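Local structure of ATP-dependent helicase FUN30 (Saccharomyces cerevisiae S288c, 5GN1) at residues S153-T156 with D157-H161; L243-D246 with K247-D251. The protein uses the energy of ATP hydrolysis to remodel nucleosomes, supporting heterochromatin organisation and promoting DNA end resection at double-strand breaks. One frame throughout, in Å; residues are numbered along the deposited sequence.

Contact 1. Residues S153-T156 with D157-H161; sequences SYMT and DFELH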
loop_
_atom_site.group_PDB
_atom_site.type_symbol
_atom_site.label_atom_id
_atom_site.label_comp_id
_atom_site.label_asym_id
_atom_site.label_seq_id
_atom_site.Cartn_x
_atom_site.Cartn_y
_atom_site.Cartn_z
ATOM N N SER A 153 4.856 -18.489 -5.660
ATOM C CA SER A 153 5.298 -18.395 -4.267
ATOM C C SER A 153 5.818 -17.007 -3.904
ATOM O O SER A 153 5.845 -16.663 -2.720
ATOM C CB SER A 153 6.387 -19.422 -3.967
ATOM O OG SER A 153 7.683 -18.931 -4.293
ATOM N N TYR A 154 6.243 -16.216 -4.883
ATOM C CA TYR A 154 6.725 -14.865 -4.627
ATOM C C TYR A 154 5.657 -13.800 -4.809
ATOM O O TYR A 154 5.942 -12.619 -4.588
ATOM C CB TYR A 154 7.910 -14.545 -5.530
ATOM C CG TYR A 154 9.131 -15.350 -5.182
ATOM C CD1 TYR A 154 9.826 -15.113 -4.004
ATOM C CD2 TYR A 154 9.583 -16.355 -6.022
ATOM C CE1 TYR A 154 10.946 -15.850 -3.678
ATOM C CE2 TYR A 154 10.702 -17.098 -5.704
ATOM C CZ TYR A 154 11.373 -16.846 -4.537
ATOM O OH TYR A 154 12.486 -17.591 -4.237
ATOM N N MET A 155 4.448 -14.174 -5.211
ATOM C CA MET A 155 3.378 -13.203 -5.376
ATOM C C MET A 155 2.582 -13.067 -4.083
ATOM O O MET A 155 2.657 -13.920 -3.191
ATOM C CB MET A 155 2.460 -13.605 -6.532
ATOM C CG MET A 155 3.205 -13.687 -7.873
ATOM S SD MET A 155 2.229 -14.518 -9.166
ATOM C CE MET A 155 0.814 -13.476 -9.301
ATOM N N THR A 156 1.826 -11.968 -3.992
ATOM C CA THR A 156 0.968 -11.664 -2.853
ATOM C C THR A 156 -0.424 -12.248 -3.074
ATOM O O THR A 156 -0.819 -12.567 -4.197
ATOM C CB THR A 156 0.851 -10.148 -2.629
ATOM O OG1 THR A 156 0.056 -9.562 -3.682
ATOM C CG2 THR A 156 2.244 -9.469 -2.566
ATOM N N ASP A 157 -1.177 -12.375 -1.975
ATOM C CA ASP A 157 -2.555 -12.820 -2.094
ATOM C C ASP A 157 -3.326 -11.971 -3.098
ATOM O O ASP A 157 -4.089 -12.506 -3.907
ATOM C CB ASP A 157 -3.260 -12.801 -0.730
ATOM C CG ASP A 157 -2.870 -13.974 0.145
ATOM O OD1 ASP A 157 -2.296 -14.953 -0.385
ATOM O OD2 ASP A 157 -3.151 -13.918 1.361
ATOM N N PHE A 158 -3.127 -10.646 -3.092
ATOM C CA PHE A 158 -3.918 -9.857 -4.031
ATOM C C PHE A 158 -3.428 -10.025 -5.461
ATOM O O PHE A 158 -4.234 -9.990 -6.397
ATOM C CB PHE A 158 -3.936 -8.379 -3.661
ATOM C CG PHE A 158 -4.986 -7.615 -4.414
ATOM C CD1 PHE A 158 -6.310 -7.661 -4.008
ATOM C CD2 PHE A 158 -4.666 -6.935 -5.574
ATOM C CE1 PHE A 158 -7.291 -6.993 -4.724
ATOM C CE2 PHE A 158 -5.644 -6.256 -6.291
ATOM C CZ PHE A 158 -6.953 -6.294 -5.867
ATOM N N GLU A 159 -2.117 -10.183 -5.666
ATOM C CA GLU A 159 -1.638 -10.457 -7.017
ATOM C C GLU A 159 -2.157 -11.806 -7.499
ATOM O O GLU A 159 -2.507 -11.967 -8.677
ATOM C CB GLU A 159 -0.108 -10.424 -7.068
ATOM C CG GLU A 159 0.474 -9.034 -6.870
ATOM C CD GLU A 159 1.937 -9.037 -6.444
ATOM O OE1 GLU A 159 2.498 -10.115 -6.114
ATOM O OE2 GLU A 159 2.526 -7.938 -6.470
ATOM N N LEU A 160 -2.220 -12.788 -6.603
ATOM C CA LEU A 160 -2.701 -14.099 -7.024
ATOM C C LEU A 160 -4.189 -14.047 -7.332
ATOM O O LEU A 160 -4.651 -14.680 -8.286
ATOM C CB LEU A 160 -2.379 -15.148 -5.959
ATOM C CG LEU A 160 -0.900 -15.514 -5.965
ATOM C CD1 LEU A 160 -0.438 -16.075 -4.632
ATOM C CD2 LEU A 160 -0.585 -16.478 -7.112
ATOM N N HIS A 161 -4.943 -13.265 -6.552
ATOM C CA HIS A 161 -6.331 -12.989 -6.891
ATOM C C HIS A 161 -6.455 -12.394 -8.292
ATOM O O HIS A 161 -7.301 -12.826 -9.088
ATOM C CB HIS A 161 -6.956 -12.052 -5.864
ATOM C CG HIS A 161 -8.302 -11.550 -6.281
ATOM N ND1 HIS A 161 -9.401 -12.379 -6.373
ATOM C CD2 HIS A 161 -8.714 -10.327 -6.691
ATOM C CE1 HIS A 161 -10.441 -11.678 -6.786
ATOM N NE2 HIS A 161 -10.050 -10.432 -6.992
HETATM O O HOH W 1 5.262 -9.909 -5.057
#
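Glu159 OE1 is gripped twice, by the backbone amide of Thr156 and by a water. Thr156 N lies 2.9 Å from Glu159 OE1 in a nearly straight bond (N-H...O 162°), and it reaches OE1 from above the carboxylate plane, 41° out of it. The water, 3.0 Å from Glu159 OE1, donates to that oxygen and to Tyr154 O. In return, Thr156 OG1 accepts from Glu159 N at 3.0 Å, again nearly straight. These reciprocal bonds make a capping box, with Thr156 as N-cap of the helix. The hydroxyl can turn to the amide because OG1 sits between the backbone N and the carbonyl carbon (chi1 71°), while Thr156 CG2 packs beside Glu159 OE1 at 3.6 Å. One step on, Thr156 O takes the first regular helical bond, 2.8 Å from Leu160 N. Met155 CB makes the apolar contact, meeting Leu160 CG at 3.9 Å. Farther along, the Met155 chain bends at chi3, and its CE comes 3.7 Å from Glu159 O. The second carboxylate oxygen, OE2, has a weak hydrogen bond from Gln213 NE2 on helix 212-224. The box thus starts helix 157-166 just after helix 145-153 ends; Phe158 packs on Ile217 and Met220 of helix 212-224, and the Asp157 carboxylate accepts from the backbone amides of Asn119, Ile120 and Tyr121.

Contact 2. Residues L243-D246 with K247-D251; sequences LLID and KFYED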
loop_
_atom_site.group_PDB
_atom_site.type_symbol
_atom_site.label_atom_id
_atom_site.label_comp_id
_atom_site.label_asym_id
_atom_site.label_seq_id
_atom_site.Cartn_x
_atom_site.Cartn_y
_atom_site.Cartn_z
ATOM N N LEU A 243 -7.510 13.586 -19.717
ATOM C CA LEU A 243 -8.853 13.011 -19.772
ATOM C C LEU A 243 -9.340 12.608 -18.384
ATOM O O LEU A 243 -10.516 12.804 -18.050
ATOM C CB LEU A 243 -8.889 11.799 -20.707
ATOM C CG LEU A 243 -10.258 11.121 -20.914
ATOM C CD1 LEU A 243 -11.048 11.754 -22.071
ATOM C CD2 LEU A 243 -10.103 9.615 -21.130
ATOM N N LEU A 244 -8.446 12.052 -17.574
ATOM C CA LEU A 244 -8.806 11.634 -16.224
ATOM C C LEU A 244 -9.162 12.842 -15.361
ATOM O O LEU A 244 -10.188 12.853 -14.680
ATOM C CB LEU A 244 -7.661 10.848 -15.583
ATOM C CG LEU A 244 -7.304 9.513 -16.239
ATOM C CD1 LEU A 244 -5.967 9.001 -15.724
ATOM C CD2 LEU A 244 -8.402 8.487 -16.002
ATOM N N ILE A 245 -8.304 13.856 -15.400
ATOM C CA ILE A 245 -8.517 15.073 -14.628
ATOM C C ILE A 245 -9.817 15.750 -15.028
ATOM O O ILE A 245 -10.639 16.085 -14.176
ATOM C CB ILE A 245 -7.347 16.057 -14.796
ATOM C CG1 ILE A 245 -6.074 15.419 -14.236
ATOM C CG2 ILE A 245 -7.648 17.369 -14.087
ATOM C CD1 ILE A 245 -4.830 16.251 -14.450
ATOM N N ASP A 246 -10.001 15.951 -16.328
ATOM C CA ASP A 246 -11.215 16.587 -16.806
ATOM C C ASP A 246 -12.406 15.795 -16.337
ATOM O O ASP A 246 -13.395 16.373 -15.887
ATOM C CB ASP A 246 -11.250 16.655 -18.320
ATOM C CG ASP A 246 -10.351 17.689 -18.858
ATOM O OD1 ASP A 246 -9.926 18.581 -18.093
ATOM O OD2 ASP A 246 -10.048 17.637 -20.068
ATOM N N LYS A 247 -12.337 14.471 -16.440
ATOM C CA LYS A 247 -13.497 13.737 -15.976
ATOM C C LYS A 247 -13.818 14.029 -14.513
ATOM O O LYS A 247 -14.982 14.106 -14.121
ATOM C CB LYS A 247 -13.236 12.274 -16.177
ATOM C CG LYS A 247 -14.367 11.436 -16.683
ATOM C CD LYS A 247 -13.762 10.178 -17.263
ATOM C CE LYS A 247 -14.776 9.071 -17.496
ATOM N NZ LYS A 247 -14.070 7.836 -17.939
ATOM N N PHE A 248 -12.774 14.193 -13.710
ATOM C CA PHE A 248 -12.932 14.456 -12.284
ATOM C C PHE A 248 -13.646 15.784 -12.057
ATOM O O PHE A 248 -14.505 15.897 -11.183
ATOM C CB PHE A 248 -11.572 14.462 -11.586
ATOM C CG PHE A 248 -11.657 14.333 -10.092
ATOM C CD1 PHE A 248 -12.418 13.332 -9.512
ATOM C CD2 PHE A 248 -10.975 15.212 -9.267
ATOM C CE1 PHE A 248 -12.498 13.210 -8.138
ATOM C CE2 PHE A 248 -11.052 15.096 -7.892
ATOM C CZ PHE A 248 -11.815 14.093 -7.326
ATOM N N TYR A 249 -13.284 16.786 -12.851
ATOM C CA TYR A 249 -13.891 18.109 -12.741
ATOM C C TYR A 249 -15.325 18.121 -13.247
ATOM O O TYR A 249 -16.168 18.835 -12.700
ATOM C CB TYR A 249 -13.071 19.136 -13.526
ATOM C CG TYR A 249 -11.917 19.724 -12.764
ATOM C CD1 TYR A 249 -12.090 20.848 -11.968
ATOM C CD2 TYR A 249 -10.647 19.153 -12.839
ATOM C CE1 TYR A 249 -11.022 21.397 -11.267
ATOM C CE2 TYR A 249 -9.583 19.678 -12.140
ATOM C CZ TYR A 249 -9.765 20.805 -11.361
ATOM O OH TYR A 249 -8.681 21.339 -10.683
ATOM N N GLU A 250 -15.611 17.362 -14.307
ATOM C CA GLU A 250 -16.883 17.497 -15.019
ATOM C C GLU A 250 -17.995 16.686 -14.362
ATOM O O GLU A 250 -19.158 17.117 -14.356
ATOM C CB GLU A 250 -16.694 17.074 -16.485
ATOM C CG GLU A 250 -17.856 17.416 -17.432
ATOM C CD GLU A 250 -18.968 16.372 -17.411
ATOM O OE1 GLU A 250 -18.717 15.217 -16.996
ATOM O OE2 GLU A 250 -20.102 16.715 -17.796
ATOM N N ASP A 251 -17.659 15.535 -13.777
ATOM C CA ASP A 251 -18.644 14.577 -13.274
ATOM C C ASP A 251 -18.770 14.724 -11.755
ATOM O O ASP A 251 -17.917 14.250 -11.001
ATOM C CB ASP A 251 -18.235 13.162 -13.665
ATOM C CG ASP A 251 -19.396 12.166 -13.576
ATOM O OD1 ASP A 251 -20.309 12.361 -12.738
ATOM O OD2 ASP A 251 -19.382 11.187 -14.350
#
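Ile245 and Tyr249, one helical turn apart, lie side by side and point the same way. The methyl CG2 of Ile245 sits in the ring plane at the edge of Tyr249, 3.6 Å from CE2, so the ring is met along its rim and not over a face. Ile245 O lies near the same edge, 3.3 Å from Tyr249 CD2, and takes the main-chain bond from Tyr249 N at 3.0 Å. The Tyr249 side chain starts out beside its own backbone N (chi1 -85°), which brings that edge alongside the isoleucine. Around this pair, the bonds from Lys247 N to Leu243 O, Phe248 N to Leu244 O and Glu250 N to Asp246 O keep the alpha-helical spacing; Phe248 N also makes a weak bond to Ile245 O.

Farther out, Tyr249 OH is fixed by Asn269 O and Val271 N, while Phe248 turns inward, edge-to-face with Phe257 and in a cation-pi contact with Lys204. Helix 241-250 is the crossover of a beta-alpha-beta unit between parallel strands 229-232 and 256-260, part of the RecA-like C-terminal helicase lobe of a SNF2 ATPase.

How the contacts relate
Both contacts are local to a helix, but contact 1 forms the start of one, whereas contact 2 runs through the last turns of another to its C-terminal end. They share no element: their centres lie 32 Å apart and their nearest atoms about 18 Å. Contact 1 is partly buried, among helices, and is marked by side-chain to backbone hydrogen bonds and a bridging water. Contact 2 is a surface contact 25 Å from the centre of the chain, held by repeating backbone bonds and one aliphatic-aromatic pair, with Phe248 as its buried residue. Contact 2 flanks the parallel sheet, whereas contact 1 is bordered by helix 212-224 and the loop around 117-121.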